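Local coordinates for protein FAD-binding oxidoreductase (Gulosibacter chungangensis, PDB 7PBG) that oxidises 4-ethylphenol and probably related 4-alkylphenols, dehydrogenating the alkyl side chain with a covalently bound FAD, at residues E116-E119 against K120-Y123; Q412-D415 against T416-I419. One frame throughout, in Å; residues are numbered along the deposited sequence.

Interaction 1. Residues E116-E119 against K120-Y123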
# COMPACT_ATOMS: atom_id res chain seq x y z
N GLU A 116 15.69 6.31 -15.08
CA GLU A 116 16.18 4.94 -14.90
C GLU A 116 15.12 4.01 -15.48
O GLU A 116 13.94 4.18 -15.19
CB GLU A 116 16.47 4.62 -13.44
CG GLU A 116 17.05 3.22 -13.23
CD GLU A 116 17.57 2.92 -11.84
OE1 GLU A 116 17.34 3.74 -10.96
OE2 GLU A 116 18.22 1.85 -11.66
N ILE A 117 15.59 2.96 -16.12
CA ILE A 117 14.79 1.76 -16.48
C ILE A 117 15.63 0.56 -16.06
O ILE A 117 16.59 0.17 -16.75
CB ILE A 117 14.44 1.73 -17.96
CG1 ILE A 117 13.65 2.97 -18.38
CG2 ILE A 117 13.72 0.44 -18.32
CD1 ILE A 117 13.66 3.13 -19.87
N ASN A 118 15.30 0.03 -14.90
CA ASN A 118 16.08 -1.06 -14.30
C ASN A 118 15.40 -2.36 -14.72
O ASN A 118 14.33 -2.72 -14.14
CB ASN A 118 16.17 -0.85 -12.80
CG ASN A 118 17.15 -1.81 -12.15
OD1 ASN A 118 17.19 -3.00 -12.48
ND2 ASN A 118 17.95 -1.27 -11.23
N GLU A 119 16.01 -3.10 -15.63
CA GLU A 119 15.38 -4.37 -16.07
C GLU A 119 15.45 -5.45 -14.96
O GLU A 119 14.46 -6.12 -14.75
CB GLU A 119 16.06 -4.89 -17.33
CG GLU A 119 15.36 -6.11 -17.89
CD GLU A 119 15.86 -6.48 -19.28
OE1 GLU A 119 16.98 -5.99 -19.67
OE2 GLU A 119 15.10 -7.20 -19.99
N LYS A 120 16.62 -5.64 -14.34
CA LYS A 120 16.85 -6.74 -13.38
C LYS A 120 15.83 -6.65 -12.23
O LYS A 120 15.43 -7.68 -11.75
CB LYS A 120 18.27 -6.66 -12.81
CG LYS A 120 18.63 -7.79 -11.84
CD LYS A 120 20.11 -7.83 -11.50
CE LYS A 120 20.44 -9.02 -10.61
NZ LYS A 120 21.89 -9.15 -10.34
N LEU A 121 15.55 -5.44 -11.74
CA LEU A 121 14.66 -5.23 -10.59
C LEU A 121 13.33 -4.60 -11.07
O LEU A 121 12.52 -4.23 -10.22
CB LEU A 121 15.38 -4.35 -9.57
CG LEU A 121 16.63 -5.00 -8.99
CD1 LEU A 121 17.25 -4.13 -7.91
CD2 LEU A 121 16.34 -6.38 -8.45
N ALA A 122 13.11 -4.52 -12.38
CA ALA A 122 11.80 -4.22 -13.01
C ALA A 122 11.17 -2.95 -12.44
O ALA A 122 10.08 -3.04 -11.81
CB ALA A 122 10.85 -5.35 -12.83
N TYR A 123 11.86 -1.84 -12.54
CA TYR A 123 11.25 -0.53 -12.18
C TYR A 123 11.76 0.57 -13.10
O TYR A 123 12.81 0.44 -13.70
CB TYR A 123 11.46 -0.19 -10.72
CG TYR A 123 12.86 0.16 -10.31
CD1 TYR A 123 13.35 1.45 -10.42
CD2 TYR A 123 13.73 -0.80 -9.85
CE1 TYR A 123 14.65 1.78 -10.05
CE2 TYR A 123 15.01 -0.49 -9.45
CZ TYR A 123 15.49 0.81 -9.54
OH TYR A 123 16.77 1.12 -9.17

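Interaction 2. Residues Q412-D415 against T416-I419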
# COMPACT_ATOMS: atom_id res chain seq x y z
N GLN A 412 -27.81 0.78 -9.34
CA GLN A 412 -26.99 1.97 -9.64
C GLN A 412 -27.14 2.34 -11.11
O GLN A 412 -27.37 3.52 -11.41
CB GLN A 412 -25.52 1.71 -9.35
CG GLN A 412 -25.21 1.79 -7.89
CD GLN A 412 -23.78 2.21 -7.71
OE1 GLN A 412 -23.43 3.39 -7.87
NE2 GLN A 412 -22.95 1.24 -7.40
N TYR A 413 -27.03 1.37 -12.02
CA TYR A 413 -27.20 1.64 -13.47
C TYR A 413 -28.57 2.27 -13.74
O TYR A 413 -28.62 3.33 -14.40
CB TYR A 413 -27.09 0.38 -14.32
CG TYR A 413 -27.10 0.63 -15.81
CD1 TYR A 413 -26.11 1.39 -16.38
CD2 TYR A 413 -28.09 0.14 -16.65
CE1 TYR A 413 -26.04 1.62 -17.75
CE2 TYR A 413 -28.04 0.39 -18.03
CZ TYR A 413 -26.99 1.10 -18.59
OH TYR A 413 -26.83 1.34 -19.96
N GLU A 414 -29.65 1.61 -13.31
CA GLU A 414 -31.04 2.08 -13.58
C GLU A 414 -31.24 3.47 -12.98
O GLU A 414 -31.76 4.33 -13.66
CB GLU A 414 -32.08 1.08 -13.07
CG GLU A 414 -32.15 -0.16 -13.96
CD GLU A 414 -32.49 0.10 -15.43
OE1 GLU A 414 -32.01 -0.68 -16.32
OE2 GLU A 414 -33.23 1.08 -15.70
N ASP A 415 -30.81 3.68 -11.75
CA ASP A 415 -30.96 4.99 -11.08
C ASP A 415 -30.18 6.05 -11.86
O ASP A 415 -30.66 7.19 -11.97
CB ASP A 415 -30.46 4.96 -9.64
CG ASP A 415 -31.39 4.21 -8.67
OD1 ASP A 415 -32.51 3.89 -9.05
OD2 ASP A 415 -30.96 3.97 -7.54
N THR A 416 -28.95 5.74 -12.29
CA THR A 416 -28.09 6.75 -12.96
C THR A 416 -28.65 7.04 -14.35
O THR A 416 -28.60 8.17 -14.76
CB THR A 416 -26.61 6.33 -12.93
OG1 THR A 416 -26.20 6.12 -11.59
CG2 THR A 416 -25.66 7.34 -13.53
N LYS A 417 -29.15 6.02 -15.06
CA LYS A 417 -29.84 6.21 -16.36
C LYS A 417 -31.00 7.17 -16.17
O LYS A 417 -31.15 8.07 -16.97
CB LYS A 417 -30.31 4.85 -16.88
CG LYS A 417 -30.73 4.82 -18.33
CD LYS A 417 -30.76 3.40 -18.86
CE LYS A 417 -31.67 2.54 -18.02
NZ LYS A 417 -32.04 1.30 -18.74
N ARG A 418 -31.77 6.99 -15.10
CA ARG A 418 -32.98 7.81 -14.84
C ARG A 418 -32.58 9.26 -14.58
O ARG A 418 -33.15 10.14 -15.26
CB ARG A 418 -33.78 7.29 -13.63
CG ARG A 418 -35.18 7.88 -13.55
CD ARG A 418 -35.96 7.38 -12.33
NE ARG A 418 -35.20 7.64 -11.12
CZ ARG A 418 -34.62 6.71 -10.36
NH1 ARG A 418 -34.73 5.42 -10.65
NH2 ARG A 418 -33.92 7.08 -9.31
N ILE A 419 -31.60 9.47 -13.69
CA ILE A 419 -31.16 10.82 -13.24
C ILE A 419 -30.50 11.51 -14.44
O ILE A 419 -30.80 12.69 -14.70
CB ILE A 419 -30.27 10.72 -11.98
CG1 ILE A 419 -31.09 10.21 -10.78
CG2 ILE A 419 -29.64 12.07 -11.63
CD1 ILE A 419 -30.26 9.88 -9.54

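Interaction 1. Residues E116-E119 against K120-Y123
N118 and Y123 pair across the tight antiparallel hairpin that links strand 114-118 to strand 123-126; A122 and Y123 both face N118, and together the three form a G1 beta bulge. The backbone bonds come first: N118 N donates to Y123 O (2.8 Å), and Y123 N returns a bond to N118 O (3.1 Å). In the loop, a weak bond runs from A122 N to E119 O. The N118 amide ties the turn down, with its OD1 accepting from L121 N at 3.0 Å, the donor standing above the carbonyl plane. Several outside contacts hold the hairpin in place: E119 OE2 accepts from K145 N, a backbone hydrogen bond joins A122 to L235, and K120 NZ makes a salt bridge to E260 of the second subunit. Packing is carried by the Y123 ring. Its chi1 of 71° turns the ring back across N118, whose CB lies over one ring face, 3.7 Å from its centroid, a CH-pi contact. At the outer end three polar groups gather: N118 ND2 donates to E116 OE2 (3.2 Å) from above the carboxylate plane, and that same OE2 lies 3.0 Å from Y123 OH.

Interaction 2. Residues Q412-D415 against T416-I419
K417 reaches back across one helical turn toward Y413 and E414, and its chain is worth following outward. CB starts 3.4 Å from Y413 O, the carbonyl that takes the backbone bond from K417 N. CG leaves opposite the backbone N (chi1 -166°), and the chain then bends at chi3 (56°). CD comes within 4.1 Å of Y413 CE2, approaching the ring obliquely. CE lies 3.2 Å from E414 OE2, and NZ closes a salt bridge to E414 OE1 at 3.1 Å, on the syn side of the carboxylate but somewhat out of its plane. E414 bends at chi2 to run alongside the lysine, pointing the same way. NZ also makes a salt bridge to E252, so two carboxylates share this ammonium. With an alanine in place of E414, K417 NZ would probably lose one of these counter-charges and its CE end would be freer to swing.

One residue along, R418 NH1 makes a salt bridge to D415 OD1 (3.1 Å), donating on the anti side but well out of the carboxylate plane, with guanidinium and carboxylate planes 64° apart. On the inner side, Q412 O takes two bonds from T416, one from N and one from OG1 (2.9 Å), arriving from opposite faces of its plane. T416 packs on H440 and C442, and I419 on M460 and L464. These are i to i+3 salt bridges and i to i+4 backbone bonds of an amphipathic alpha-helix, here helix 406-422 of the C-terminal FAD-linked oxidase region, laid against strands 426-433 and 438-447.

How the interactions relate
Interaction 1 comes first along the chain, in the hairpin between strands 114-118 and 123-126, and interaction 2 follows much later in helix 406-422. Their centres are 45 Å apart, on opposite sides of the chain's centre, and their nearest atoms about 34 Å. They share no residue and no sheet: the hairpin, in the FAD-binding region, pairs onward with strand 226-237, whereas the helix, in the C-terminal region, lies on strands 426-433 and 438-447. Residues 120-122 meet the second subunit, including its P404 and R436, so interaction 1 sits at the interface of the two-chain assembly. Interaction 2 is a helix-on-sheet contact within one chain. Both lie away from the annotated FAD sites.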